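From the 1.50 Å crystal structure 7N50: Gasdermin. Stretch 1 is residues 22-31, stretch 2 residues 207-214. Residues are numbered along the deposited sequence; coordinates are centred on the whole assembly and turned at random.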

ATOM      1  N   LEU A  22       0.264  -3.445  -1.130  1.00 11.62           N
ATOM      2  CA  LEU A  22       0.186  -2.001  -1.334  1.00 10.96           C
ATOM      3  C   LEU A  22      -1.279  -1.664  -1.487  1.00 14.57           C
ATOM      4  O   LEU A  22      -1.955  -2.251  -2.336  1.00 19.87           O
ATOM      5  N   ILE A  23      -1.790  -0.753  -0.688  1.00 11.88           N
ATOM      6  CA  ILE A  23      -3.236  -0.530  -0.688  1.00 11.34           C
ATOM      7  C   ILE A  23      -3.553   0.828  -1.312  1.00 13.05           C
ATOM      8  O   ILE A  23      -2.745   1.774  -1.256  1.00 14.02           O
ATOM      9  N   LEU A  24      -4.736   0.906  -1.942  1.00 11.17           N
ATOM     10  CA  LEU A  24      -5.170   2.106  -2.650  1.00 12.34           C
ATOM     11  C   LEU A  24      -6.585   2.466  -2.201  1.00 12.38           C
ATOM     12  O   LEU A  24      -7.472   1.579  -2.163  1.00 14.13           O
ATOM     13  N   PRO A  25      -6.853   3.740  -1.898  1.00 12.41           N
ATOM     14  CA  PRO A  25      -5.883   4.834  -1.824  1.00 12.42           C
ATOM     15  C   PRO A  25      -5.078   4.773  -0.526  1.00 12.81           C
ATOM     16  O   PRO A  25      -5.473   4.132   0.450  1.00 12.54           O
ATOM     17  N   PRO A  26      -3.970   5.500  -0.464  1.00 11.75           N
ATOM     18  CA  PRO A  26      -3.316   5.699   0.824  1.00 11.86           C
ATOM     19  C   PRO A  26      -4.262   6.446   1.752  1.00 12.36           C
ATOM     20  O   PRO A  26      -5.144   7.166   1.295  1.00 15.87           O
ATOM     21  N   ARG A  27      -4.071   6.277   3.064  1.00 12.93           N
ATOM     22  CA  ARG A  27      -5.060   6.802   4.003  1.00 13.46           C
ATOM     23  C   ARG A  27      -4.493   6.864   5.412  1.00 15.91           C
ATOM     24  O   ARG A  27      -3.346   6.499   5.666  1.00 15.22           O
ATOM     25  N   ASP A  28      -5.341   7.261   6.357  1.00 14.35           N
ATOM     26  CA  ASP A  28      -4.880   7.405   7.726  1.00 13.37           C
ATOM     27  C   ASP A  28      -5.642   6.537   8.710  1.00 15.65           C
ATOM     28  O   ASP A  28      -5.381   6.642   9.915  1.00 19.04           O
ATOM     29  N   ASN A  29      -6.606   5.730   8.260  1.00 15.93           N
ATOM     30  CA  ASN A  29      -7.605   5.169   9.162  1.00 14.33           C
ATOM     31  C   ASN A  29      -7.685   3.637   9.064  1.00 19.79           C
ATOM     32  O   ASN A  29      -8.779   3.057   9.017  1.00 26.30           O
ATOM     33  N   ILE A  30      -6.540   2.942   9.086  1.00 13.16           N
ATOM     34  CA  ILE A  30      -6.480   1.485   9.199  1.00 13.34           C
ATOM     35  C   ILE A  30      -5.575   1.139  10.374  1.00 14.26           C
ATOM     36  O   ILE A  30      -4.545   1.784  10.592  1.00 17.82           O
ATOM     37  N   ALA A  31      -5.988   0.145  11.150  1.00 16.11           N
ATOM     38  CA  ALA A  31      -5.272  -0.226  12.351  1.00 17.57           C
ATOM     39  C   ALA A  31      -4.849  -1.679  12.277  1.00 14.18           C
ATOM     40  O   ALA A  31      -5.505  -2.493  11.617  1.00 14.63           O
ATOM     41  N   SER A 207       2.323  14.558   6.376  1.00 16.89           N
ATOM     42  CA  SER A 207       2.624  13.597   7.420  1.00 23.13           C
ATOM     43  C   SER A 207       2.565  12.224   6.763  1.00 16.52           C
ATOM     44  O   SER A 207       2.195  12.102   5.591  1.00 17.62           O
ATOM     45  N   GLN A 208       2.954  11.190   7.502  1.00 16.12           N
ATOM     46  CA  GLN A 208       3.025   9.852   6.927  1.00 14.43           C
ATOM     47  C   GLN A 208       1.636   9.250   6.737  1.00 14.40           C
ATOM     48  O   GLN A 208       0.808   9.276   7.650  1.00 16.72           O
ATOM     49  N   LEU A 209       1.393   8.702   5.557  1.00 11.36           N
ATOM     50  CA  LEU A 209       0.123   8.058   5.240  1.00 12.14           C
ATOM     51  C   LEU A 209       0.339   6.567   5.102  1.00 11.09           C
ATOM     52  O   LEU A 209       1.378   6.115   4.606  1.00 11.37           O
ATOM     53  N   ILE A 210      -0.695   5.799   5.457  1.00 11.71           N
ATOM     54  CA  ILE A 210      -0.650   4.347   5.284  1.00 11.92           C
ATOM     55  C   ILE A 210      -0.681   4.014   3.805  1.00 14.90           C
ATOM     56  O   ILE A 210      -1.580   4.452   3.083  1.00 13.29           O
ATOM     57  N   PHE A 211       0.276   3.207   3.358  1.00 10.81           N
ATOM     58  CA  PHE A 211       0.372   2.781   1.970  1.00  8.91           C
ATOM     59  C   PHE A 211       0.377   1.270   1.820  1.00 10.52           C
ATOM     60  O   PHE A 211       0.277   0.784   0.692  1.00 11.39           O
ATOM     61  N   GLY A 212       0.541   0.519   2.900  1.00 12.48           N
ATOM     62  CA  GLY A 212       0.691  -0.919   2.738  1.00 12.27           C
ATOM     63  C   GLY A 212       0.322  -1.644   4.009  1.00 10.85           C
ATOM     64  O   GLY A 212       0.335  -1.061   5.104  1.00 11.73           O
ATOM     65  N   LEU A 213      -0.035  -2.929   3.855  1.00 10.56           N
ATOM     66  CA  LEU A 213      -0.428  -3.777   4.988  1.00 11.23           C
ATOM     67  C   LEU A 213       0.240  -5.132   4.868  1.00 11.34           C
ATOM     68  O   LEU A 213       0.288  -5.714   3.786  1.00 13.04           O
ATOM     69  N   THR A 214       0.743  -5.644   5.986  1.00 11.99           N
ATOM     70  CA  THR A 214       1.099  -7.048   6.110  1.00 12.28           C
ATOM     71  C   THR A 214      -0.121  -7.779   6.657  1.00 12.61           C
ATOM     72  O   THR A 214      -0.825  -7.244   7.515  1.00 12.53           O
TER

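Packing of residues 22-31 against the strand 208-214 in gasdermin. The two stretches lie antiparallel, and the first meets the second in two short pieces, separated by a corner at Leu24 and Pro25, where the peptide bond before Pro25 is cis. Three backbone hydrogen bonds hold the pieces in place. Ile23 N donates to Phe211 O (2.9 Å, 165° at the hydrogen), the straightest of the three. Beyond the corner, Arg27 and Ile210 form a hydrogen-bonded pair that uses both groups of each residue: Arg27 N donates to Ile210 O (3.1 Å), and Ile210 N returns a bond to Arg27 O (2.7 Å).

Phe211 O is shared further. Water 1 donates to it (2.9 Å between the water O and Phe211 O) and also to Ile23 O (3.2 Å from the water O), so a single water joins the two carbonyls and supplies Ile23 O with a donor from solvent. Two CA-H...O contacts supplement these bonds: Leu22 CA lies 3.4 Å from Phe211 O, and Pro26 CA lies 3.1 Å from Ile210 O. Ile210 O thus receives Arg27 N as its hydrogen-bond donor and the Pro26 CA-H as a weaker companion; Pro26 itself has no amide hydrogen to give.

The corner is braced by the Arg27 side chain (chi1 p, chi2 t, chi3 p), which folds back along its own stretch: NE and NH2 of Arg27 both donate to Pro25 O, at 2.9 Å and 3.0 Å respectively. Arg27 NH1 and NH2 have further partners elsewhere in the structure. Across the stretches this side chain offers only carbon, with Arg27 CG 4.5 Å from Ile210 CB, the two residues pointing to the same face of the sheet.

Ile210 (chi1 m, chi2 t) is the apolar centre and has the largest covered area of any residue here. Its CG2 is 3.9 Å from Ile23 CD1, while its CD1 reaches the loop after Arg27, 4.0 Å from Ile30 CB and 3.4 Å from Ile30 O. Ile23 (p, t) and Ile30 (m, t) both point toward the second stretch, and both also meet Leu213 (m, t): Ile23 CG2 lies 3.7 Å from Leu213 CD1, and Ile30 CG2 lies 3.9 Å from Leu213 CD2. This greasy surround has a cost, because Ile30 N is buried by the contact with no partner anywhere in the model.

Leu22 (m, t) points to the face where a CB on Gly212 would lie. Its CD2 sits at the edge of the Phe211 ring, near the ring plane, 3.6 Å from Phe211 CD2; Phe211 (chi1 p) directs its CB away from the first stretch. At the other end, Pro26 CB touches Leu209 CB loosely at 4.3 Å. Exposed Asp28 makes no hydrogen bond across the stretches, its OD1 staying 4.2 Å from Gln208 O, and the side-chain OE1 and NE2 of Gln208 are hydrogen-bonded elsewhere in the structure.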

ATOM      1  CB  LEU A  22       0.963  -1.601  -2.581  1.00 12.69           C
ATOM      2  CG  LEU A  22       2.470  -1.853  -2.520  1.00 13.05           C
ATOM      3  CD1 LEU A  22       3.120  -1.681  -3.870  1.00 16.03           C
ATOM      4  CD2 LEU A  22       3.173  -0.918  -1.545  1.00 14.40           C
ATOM      5  CB  ILE A  23      -3.875  -0.656   0.716  1.00 13.03           C
ATOM      6  CG1 ILE A  23      -3.312   0.385   1.677  1.00 14.28           C
ATOM      7  CG2 ILE A  23      -3.706  -2.059   1.244  1.00 14.59           C
ATOM      8  CD1 ILE A  23      -4.056   0.521   2.984  1.00 22.46           C
ATOM      9  CB  LEU A  24      -5.148   1.905  -4.157  1.00 14.28           C
ATOM     10  CG  LEU A  24      -3.783   1.535  -4.733  1.00 13.79           C
ATOM     11  CD1 LEU A  24      -4.011   1.146  -6.190  1.00 18.32           C
ATOM     12  CD2 LEU A  24      -2.778   2.681  -4.618  1.00 16.29           C
ATOM     13  CB  PRO A  25      -6.780   6.097  -1.814  1.00 12.11           C
ATOM     14  CG  PRO A  25      -8.089   5.571  -1.111  1.00 15.65           C
ATOM     15  CD  PRO A  25      -8.248   4.188  -1.731  1.00 12.17           C
ATOM     16  CB  PRO A  26      -2.080   6.549   0.477  1.00 13.96           C
ATOM     17  CG  PRO A  26      -2.490   7.252  -0.846  1.00 21.11           C
ATOM     18  CD  PRO A  26      -3.342   6.245  -1.571  1.00 15.61           C
ATOM     19  CB  ARG A  27      -6.295   5.906   3.992  1.00 13.66           C
ATOM     20  CG  ARG A  27      -5.977   4.579   4.541  1.00 15.28           C
ATOM     21  CD  ARG A  27      -7.102   3.647   4.193  1.00 18.13           C
ATOM     22  NE  ARG A  27      -7.015   3.292   2.785  1.00 17.68           N
ATOM     23  CZ  ARG A  27      -7.807   2.421   2.190  1.00 15.77           C
ATOM     24  NH1 ARG A  27      -8.793   1.811   2.847  1.00 16.82           N
ATOM     25  NH2 ARG A  27      -7.594   2.134   0.914  1.00 13.38           N
ATOM     26  CB  ASP A  28      -5.002   8.875   8.166  1.00 15.93           C
ATOM     27  CG  ASP A  28      -4.119   9.212   9.325  1.00 25.76           C
ATOM     28  OD1 ASP A  28      -2.991   8.698   9.366  1.00 26.47           O
ATOM     29  OD2 ASP A  28      -4.534  10.038  10.160  1.00 31.26           O
ATOM     30  CB  ASN A  29      -8.977   5.791   8.896  1.00 16.87           C
ATOM     31  CG  ASN A  29      -9.490   5.524   7.503  1.00 17.12           C
ATOM     32  OD1 ASN A  29      -8.745   5.072   6.615  1.00 18.80           O
ATOM     33  ND2 ASN A  29     -10.778   5.817   7.279  1.00 18.51           N
ATOM     34  CB  ILE A  30      -5.948   0.807   7.917  1.00 15.52           C
ATOM     35  CG1 ILE A  30      -6.854   1.106   6.749  1.00 20.22           C
ATOM     36  CG2 ILE A  30      -5.834  -0.720   8.079  1.00 18.33           C
ATOM     37  CD1 ILE A  30      -6.352   0.452   5.494  1.00 24.44           C
ATOM     38  CB  ALA A  31      -6.142  -0.040  13.597  1.00 21.27           C
ATOM     39  CB  SER A 207       1.630  13.707   8.584  1.00 27.64           C
ATOM     40  OG  SER A 207       1.994  12.825   9.623  1.00 35.88           O
ATOM     41  CB  GLN A 208       3.867   8.941   7.805  1.00 15.25           C
ATOM     42  CG  GLN A 208       5.362   9.262   7.752  1.00 17.00           C
ATOM     43  CD  GLN A 208       6.103   8.720   8.954  1.00 23.79           C
ATOM     44  OE1 GLN A 208       5.651   8.862  10.108  1.00 22.55           O
ATOM     45  NE2 GLN A 208       7.237   8.076   8.702  1.00 19.69           N
ATOM     46  CB  LEU A 209      -0.465   8.605   3.938  1.00 15.24           C
ATOM     47  CG  LEU A 209      -0.989  10.039   4.031  1.00 16.52           C
ATOM     48  CD1 LEU A 209      -1.329  10.549   2.637  1.00 23.73           C
ATOM     49  CD2 LEU A 209      -2.204  10.075   4.967  1.00 21.68           C
ATOM     50  CB  ILE A 210      -1.846   3.687   5.984  1.00 12.61           C
ATOM     51  CG1 ILE A 210      -1.841   4.029   7.448  1.00 17.05           C
ATOM     52  CG2 ILE A 210      -1.795   2.174   5.744  1.00 13.41           C
ATOM     53  CD1 ILE A 210      -3.197   3.748   8.131  1.00 20.40           C
ATOM     54  CB  PHE A 211       1.649   3.342   1.292  1.00 11.10           C
ATOM     55  CG  PHE A 211       2.934   2.680   1.745  1.00 10.09           C
ATOM     56  CD1 PHE A 211       3.619   3.138   2.855  1.00 12.13           C
ATOM     57  CD2 PHE A 211       3.440   1.584   1.066  1.00 11.05           C
ATOM     58  CE1 PHE A 211       4.792   2.510   3.280  1.00 11.97           C
ATOM     59  CE2 PHE A 211       4.615   0.933   1.484  1.00 11.36           C
ATOM     60  CZ  PHE A 211       5.294   1.413   2.605  1.00 11.38           C
ATOM     61  CB  LEU A 213      -1.949  -4.016   5.037  1.00 11.38           C
ATOM     62  CG  LEU A 213      -2.807  -2.756   4.943  1.00 10.31           C
ATOM     63  CD1 LEU A 213      -4.275  -3.185   4.681  1.00 12.25           C
ATOM     64  CD2 LEU A 213      -2.689  -1.940   6.211  1.00 12.47           C
ATOM     65  CB  THR A 214       2.307  -7.231   7.022  1.00 13.13           C
ATOM     66  OG1 THR A 214       3.407  -6.496   6.475  1.00 14.95           O
ATOM     67  CG2 THR A 214       2.741  -8.705   7.100  1.00 14.16           C
TER
HETATM   68  O   HOH W   1       0.335   2.036  -1.938  1.00 19.13           O